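N-acetylmuramoyl-L-alanine amidase domain-containing protein SAOUHSC_02979 (Staphylococcus aureus, PDB 5T1Q) probably cleaves bacterial cell-wall peptidoglycan as an amidase, this chain being the portion that carries a glucosaminidase-family domain and a CHAP domain. Local coordinates at residues P7-P18 / Q131-F139. Numbering follows the deposited sequence.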
ATOM      1  N   PRO A   7      -2.021 -11.087 -13.657  1.00 47.75           N
ATOM      2  CA  PRO A   7      -1.489 -10.607 -14.933  1.00 50.31           C
ATOM      3  C   PRO A   7      -1.665 -11.605 -16.073  1.00 53.31           C
ATOM      4  O   PRO A   7      -1.396 -12.794 -15.903  1.00 53.79           O
ATOM      5  CB  PRO A   7       0.008 -10.408 -14.649  1.00 49.52           C
ATOM      6  CG  PRO A   7       0.103 -10.226 -13.179  1.00 47.07           C
ATOM      7  CD  PRO A   7      -1.005 -11.044 -12.587  1.00 46.45           C
ATOM      8  N   THR A   8      -2.133 -11.116 -17.212  1.00 56.16           N
ATOM      9  CA  THR A   8      -2.293 -11.938 -18.399  1.00 59.52           C
ATOM     10  C   THR A   8      -0.969 -11.974 -19.152  1.00 61.38           C
ATOM     11  O   THR A   8      -0.041 -11.228 -18.834  1.00 59.65           O
ATOM     12  CB  THR A   8      -3.360 -11.368 -19.342  1.00 61.45           C
ATOM     13  OG1 THR A   8      -2.966 -10.058 -19.767  1.00 61.79           O
ATOM     14  CG2 THR A   8      -4.711 -11.299 -18.644  1.00 60.59           C
ATOM     15  N   GLN A   9      -0.899 -12.836 -20.158  1.00 64.74           N
ATOM     16  CA  GLN A   9       0.299 -12.973 -20.978  1.00 67.33           C
ATOM     17  C   GLN A   9       0.627 -11.663 -21.703  1.00 68.07           C
ATOM     18  O   GLN A   9       1.794 -11.260 -21.763  1.00 67.53           O
ATOM     19  CB  GLN A   9       0.118 -14.133 -21.977  1.00 71.42           C
ATOM     20  CG  GLN A   9       1.260 -14.364 -22.970  1.00 75.09           C
ATOM     21  CD  GLN A   9       2.608 -14.673 -22.320  1.00 74.77           C
ATOM     22  OE1 GLN A   9       2.720 -14.821 -21.096  1.00 72.26           O
ATOM     23  NE2 GLN A   9       3.647 -14.776 -23.153  1.00 77.28           N
ATOM     24  N   ASP A  10      -0.408 -10.996 -22.223  1.00 68.69           N
ATOM     25  CA  ASP A  10      -0.244  -9.733 -22.957  1.00 69.71           C
ATOM     26  C   ASP A  10       0.199  -8.594 -22.017  1.00 66.88           C
ATOM     27  O   ASP A  10       0.988  -7.729 -22.405  1.00 67.06           O
ATOM     28  CB  ASP A  10      -1.552  -9.376 -23.686  1.00 71.78           C
ATOM     29  CG  ASP A  10      -1.342  -8.403 -24.850  1.00 74.74           C
ATOM     30  OD1 ASP A  10      -0.587  -7.420 -24.704  1.00 74.29           O
ATOM     31  OD2 ASP A  10      -1.957  -8.623 -25.921  1.00 78.01           O
ATOM     32  N   GLU A  11      -0.304  -8.609 -20.783  1.00 63.83           N
ATOM     33  CA  GLU A  11       0.065  -7.601 -19.778  1.00 61.30           C
ATOM     34  C   GLU A  11       1.510  -7.772 -19.297  1.00 60.25           C
ATOM     35  O   GLU A  11       2.189  -6.781 -19.022  1.00 59.91           O
ATOM     36  CB  GLU A  11      -0.902  -7.649 -18.591  1.00 59.03           C
ATOM     37  CG  GLU A  11      -2.295  -7.134 -18.932  1.00 60.05           C
ATOM     38  CD  GLU A  11      -3.360  -7.474 -17.899  1.00 58.67           C
ATOM     39  OE1 GLU A  11      -4.487  -6.959 -18.049  1.00 60.94           O
ATOM     40  OE2 GLU A  11      -3.099  -8.254 -16.954  1.00 56.14           O
ATOM     41  N   LEU A  12       1.967  -9.022 -19.200  1.00 60.40           N
ATOM     42  CA  LEU A  12       3.335  -9.328 -18.750  1.00 60.01           C
ATOM     43  C   LEU A  12       4.417  -8.958 -19.772  1.00 62.49           C
ATOM     44  O   LEU A  12       5.540  -8.616 -19.386  1.00 61.88           O
ATOM     45  CB  LEU A  12       3.473 -10.812 -18.384  1.00 59.94           C
ATOM     46  CG  LEU A  12       2.801 -11.301 -17.102  1.00 57.63           C
ATOM     47  CD1 LEU A  12       2.826 -12.821 -17.034  1.00 58.38           C
ATOM     48  CD2 LEU A  12       3.480 -10.705 -15.880  1.00 55.44           C
ATOM     49  N   LYS A  13       4.090  -9.050 -21.062  1.00 65.00           N
ATOM     50  CA  LYS A  13       5.050  -8.701 -22.120  1.00 67.60           C
ATOM     51  C   LYS A  13       5.386  -7.209 -22.118  1.00 66.74           C
ATOM     52  O   LYS A  13       6.515  -6.829 -22.425  1.00 67.93           O
ATOM     53  CB  LYS A  13       4.539  -9.135 -23.502  1.00 71.56           C
ATOM     54  CG  LYS A  13       4.621 -10.640 -23.737  1.00 73.21           C
ATOM     55  CD  LYS A  13       4.088 -11.067 -25.102  1.00 77.04           C
ATOM     56  CE  LYS A  13       2.581 -10.876 -25.207  1.00 77.36           C
ATOM     57  NZ  LYS A  13       2.018 -11.466 -26.445  1.00 81.14           N
ATOM     58  N   HIS A  14       4.407  -6.378 -21.757  1.00 64.58           N
ATOM     59  CA  HIS A  14       4.602  -4.925 -21.678  1.00 63.52           C
ATOM     60  C   HIS A  14       4.894  -4.427 -20.252  1.00 59.26           C
ATOM     61  O   HIS A  14       4.882  -3.223 -20.018  1.00 58.71           O
ATOM     62  CB  HIS A  14       3.378  -4.197 -22.254  1.00 64.71           C
ATOM     63  CG  HIS A  14       3.241  -4.337 -23.737  1.00 68.37           C
ATOM     64  ND1 HIS A  14       2.735  -5.471 -24.335  1.00 69.86           N
ATOM     65  CD2 HIS A  14       3.539  -3.482 -24.742  1.00 70.77           C
ATOM     66  CE1 HIS A  14       2.733  -5.310 -25.645  1.00 73.43           C
ATOM     67  NE2 HIS A  14       3.216  -4.112 -25.918  1.00 74.10           N
ATOM     68  N   LYS A  15       5.199  -5.337 -19.324  1.00 56.71           N
ATOM     69  CA  LYS A  15       5.466  -4.962 -17.923  1.00 53.56           C
ATOM     70  C   LYS A  15       6.589  -3.931 -17.789  1.00 52.07           C
ATOM     71  O   LYS A  15       7.519  -3.906 -18.588  1.00 53.14           O
ATOM     72  CB  LYS A  15       5.797  -6.196 -17.065  1.00 53.04           C
ATOM     73  CG  LYS A  15       7.174  -6.801 -17.303  1.00 54.85           C
ATOM     74  CD  LYS A  15       7.434  -7.984 -16.387  1.00 54.65           C
ATOM     75  CE  LYS A  15       8.834  -8.542 -16.604  1.00 56.42           C
ATOM     76  NZ  LYS A  15       9.153  -9.631 -15.638  1.00 55.99           N
ATOM     77  N   SER A  16       6.508  -3.109 -16.749  1.00 49.07           N
ATOM     78  CA  SER A  16       7.490  -2.055 -16.512  1.00 48.34           C
ATOM     79  C   SER A  16       7.955  -2.041 -15.078  1.00 45.05           C
ATOM     80  O   SER A  16       7.351  -2.670 -14.212  1.00 43.06           O
ATOM     81  CB  SER A  16       6.860  -0.682 -16.801  1.00 48.80           C
ATOM     82  OG  SER A  16       6.358  -0.607 -18.126  1.00 51.67           O
ATOM     83  N   LYS A  17       9.048  -1.331 -14.829  1.00 44.29           N
ATOM     84  CA  LYS A  17       9.471  -1.112 -13.457  1.00 42.25           C
ATOM     85  C   LYS A  17       8.502  -0.083 -12.899  1.00 39.46           C
ATOM     86  O   LYS A  17       7.990   0.734 -13.652  1.00 39.95           O
ATOM     87  CB  LYS A  17      10.922  -0.636 -13.351  1.00 43.79           C
ATOM     88  CG  LYS A  17      11.914  -1.782 -13.469  1.00 45.58           C
ATOM     89  CD  LYS A  17      13.309  -1.402 -13.004  1.00 46.24           C
ATOM     90  CE  LYS A  17      13.987  -0.471 -13.986  1.00 48.53           C
ATOM     91  NZ  LYS A  17      15.390  -0.207 -13.575  1.00 49.19           N
ATOM     92  N   PRO A  18       8.188  -0.161 -11.599  1.00 36.48           N
ATOM     93  CA  PRO A  18       7.260   0.821 -11.054  1.00 34.93           C
ATOM     94  C   PRO A  18       7.779   2.236 -11.218  1.00 34.32           C
ATOM     95  O   PRO A  18       8.952   2.492 -10.954  1.00 34.60           O
ATOM     96  CB  PRO A  18       7.192   0.442  -9.571  1.00 33.19           C
ATOM     97  CG  PRO A  18       7.462  -1.021  -9.560  1.00 33.46           C
ATOM     98  CD  PRO A  18       8.544  -1.178 -10.589  1.00 35.23           C
ATOM     99  N   GLN A 131      10.574  -9.265  -6.389  1.00 55.02           N
ATOM    100  CA  GLN A 131      10.772  -8.594  -7.671  1.00 53.71           C
ATOM    101  C   GLN A 131       9.481  -7.839  -8.003  1.00 49.45           C
ATOM    102  O   GLN A 131       8.464  -8.458  -8.326  1.00 49.59           O
ATOM    103  CB  GLN A 131      11.073  -9.616  -8.773  1.00 57.25           C
ATOM    104  CG  GLN A 131      12.228 -10.564  -8.467  1.00 61.24           C
ATOM    105  CD  GLN A 131      12.457 -11.599  -9.564  1.00 64.96           C
ATOM    106  OE1 GLN A 131      11.990 -11.445 -10.698  1.00 67.52           O
ATOM    107  NE2 GLN A 131      13.191 -12.657  -9.231  1.00 66.99           N
ATOM    108  N   LEU A 132       9.526  -6.509  -7.923  1.00 44.48           N
ATOM    109  CA  LEU A 132       8.356  -5.671  -8.184  1.00 41.69           C
ATOM    110  C   LEU A 132       8.260  -5.221  -9.639  1.00 39.90           C
ATOM    111  O   LEU A 132       9.268  -4.946 -10.284  1.00 41.51           O
ATOM    112  CB  LEU A 132       8.382  -4.426  -7.287  1.00 42.04           C
ATOM    113  CG  LEU A 132       8.063  -4.585  -5.794  1.00 42.01           C
ATOM    114  CD1 LEU A 132       8.794  -5.744  -5.156  1.00 43.73           C
ATOM    115  CD2 LEU A 132       8.391  -3.301  -5.058  1.00 42.15           C
ATOM    116  N   TYR A 133       7.038  -5.150 -10.148  1.00 36.69           N
ATOM    117  CA  TYR A 133       6.812  -4.670 -11.495  1.00 37.07           C
ATOM    118  C   TYR A 133       5.439  -4.044 -11.586  1.00 35.44           C
ATOM    119  O   TYR A 133       4.675  -4.061 -10.628  1.00 34.32           O
ATOM    120  CB  TYR A 133       7.001  -5.776 -12.536  1.00 37.91           C
ATOM    121  CG  TYR A 133       6.041  -6.931 -12.431  1.00 37.60           C
ATOM    122  CD1 TYR A 133       6.265  -7.957 -11.522  1.00 37.91           C
ATOM    123  CD2 TYR A 133       4.934  -7.028 -13.271  1.00 37.75           C
ATOM    124  CE1 TYR A 133       5.406  -9.041 -11.433  1.00 38.19           C
ATOM    125  CE2 TYR A 133       4.065  -8.116 -13.197  1.00 38.06           C
ATOM    126  CZ  TYR A 133       4.310  -9.123 -12.276  1.00 38.15           C
ATOM    127  OH  TYR A 133       3.459 -10.204 -12.167  1.00 38.16           O
ATOM    128  N   SER A 134       5.151  -3.477 -12.745  1.00 35.48           N
ATOM    129  CA  SER A 134       3.909  -2.789 -12.985  1.00 35.48           C
ATOM    130  C   SER A 134       3.338  -3.259 -14.302  1.00 36.72           C
ATOM    131  O   SER A 134       4.081  -3.625 -15.204  1.00 37.16           O
ATOM    132  CB  SER A 134       4.184  -1.285 -13.064  1.00 35.74           C
ATOM    133  OG  SER A 134       2.990  -0.542 -13.233  1.00 37.20           O
ATOM    134  N   ILE A 135       2.013  -3.287 -14.385  1.00 37.33           N
ATOM    135  CA  ILE A 135       1.311  -3.598 -15.630  1.00 38.84           C
ATOM    136  C   ILE A 135       0.184  -2.596 -15.782  1.00 38.83           C
ATOM    137  O   ILE A 135      -0.343  -2.086 -14.793  1.00 36.92           O
ATOM    138  CB  ILE A 135       0.732  -5.032 -15.692  1.00 39.60           C
ATOM    139  CG1 ILE A 135      -0.308  -5.274 -14.589  1.00 39.21           C
ATOM    140  CG2 ILE A 135       1.848  -6.065 -15.633  1.00 40.24           C
ATOM    141  CD1 ILE A 135      -1.060  -6.580 -14.741  1.00 39.86           C
ATOM    142  N   ASN A 136      -0.159  -2.304 -17.030  1.00 40.70           N
ATOM    143  CA  ASN A 136      -1.240  -1.406 -17.354  1.00 41.58           C
ATOM    144  C   ASN A 136      -2.439  -2.292 -17.716  1.00 42.19           C
ATOM    145  O   ASN A 136      -2.372  -3.057 -18.678  1.00 42.17           O
ATOM    146  CB  ASN A 136      -0.833  -0.530 -18.538  1.00 44.25           C
ATOM    147  CG  ASN A 136      -1.846   0.551 -18.842  1.00 45.35           C
ATOM    148  OD1 ASN A 136      -2.402   0.591 -19.926  1.00 50.19           O
ATOM    149  ND2 ASN A 136      -2.103   1.418 -17.878  1.00 44.90           N
ATOM    150  N   ALA A 137      -3.516  -2.205 -16.939  1.00 41.61           N
ATOM    151  CA  ALA A 137      -4.698  -3.032 -17.178  1.00 42.59           C
ATOM    152  C   ALA A 137      -6.016  -2.280 -16.998  1.00 42.38           C
ATOM    153  O   ALA A 137      -6.078  -1.254 -16.316  1.00 41.31           O
ATOM    154  CB  ALA A 137      -4.664  -4.244 -16.263  1.00 42.54           C
ATOM    155  N   GLY A 138      -7.068  -2.824 -17.613  1.00 41.85           N
ATOM    156  CA  GLY A 138      -8.403  -2.254 -17.537  1.00 41.15           C
ATOM    157  C   GLY A 138      -9.098  -2.674 -16.259  1.00 39.11           C
ATOM    158  O   GLY A 138      -9.113  -3.843 -15.913  1.00 38.60           O
ATOM    159  N   PHE A 139      -9.659  -1.707 -15.548  1.00 38.71           N
ATOM    160  CA  PHE A 139     -10.378  -1.961 -14.308  1.00 37.56           C
ATOM    161  C   PHE A 139     -11.826  -1.583 -14.497  1.00 38.63           C
ATOM    162  O   PHE A 139     -12.148  -0.697 -15.288  1.00 40.16           O
ATOM    163  CB  PHE A 139      -9.772  -1.173 -13.143  1.00 35.90           C
ATOM    164  CG  PHE A 139      -8.493  -1.752 -12.620  1.00 34.58           C
ATOM    165  CD1 PHE A 139      -7.288  -1.463 -13.230  1.00 34.72           C
ATOM    166  CD2 PHE A 139      -8.496  -2.573 -11.495  1.00 34.17           C
ATOM    167  CE1 PHE A 139      -6.096  -1.985 -12.740  1.00 34.59           C
ATOM    168  CE2 PHE A 139      -7.303  -3.101 -10.991  1.00 33.75           C
ATOM    169  CZ  PHE A 139      -6.101  -2.807 -11.620  1.00 33.44           C
TER
HETATM  170  O   HOH W   1       1.931  -3.934 -19.137  1.00 46.64           O
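A capped helical turn crosses one strand of a two-stranded antiparallel hairpin, the extended chain after it runs alongside, and a single antiparallel bridge, the hydrogen-bonded pair Ser16 and Ser134, ties them together. Ser16 N donates to Ser134 O at 2.9 Å and nearly straight (167°), while Ser134 N returns a more bent bond to Ser16 O at 2.8 Å. Pro18, two residues on, has no N-H to give; its ring instead packs on the strand, CD 3.8 Å from Leu132 O and CG against Leu132 CB.

Flanking Ser134 in the strand, Tyr133 and Ile135 offer the short helix an apolar bed. The phenol ring, swung between its own backbone N and carbonyl carbon (chi1 63°), carries its hydroxyl end to Pro7, whose CG meets OH at the ring edge, 3.5 Å away. Leu12 CD2 approaches the same ring obliquely, 3.8 Å from CE2, and the long aliphatic chain of Lys15 crosses it at about a right angle. Branched Ile135 fills two places at once: CG2 lies 3.5 Å from Glu11 O, and CD1 reaches Pro7 CB and the Glu11 carboxylate.

Glu11 suits both helix start and strand. In a capping box with Thr8, its OE2 accepts from Thr8 N while Thr8 OG1 accepts from Glu11 N, satisfying amides at the helix start. Its extended chain brings OE1 to 3.3 Å from Ala137 CB, where the carboxylate lies against the small methyl in close van der Waals contact, and a salt bridge from Lys112 also holds OE2.

Strand 131-140 pairs with strand 119-128 within the glucosaminidase-family region, whereas Lys17 forms a salt bridge with Asp309, so segment 7-18 runs from the hairpin toward the CHAP domain.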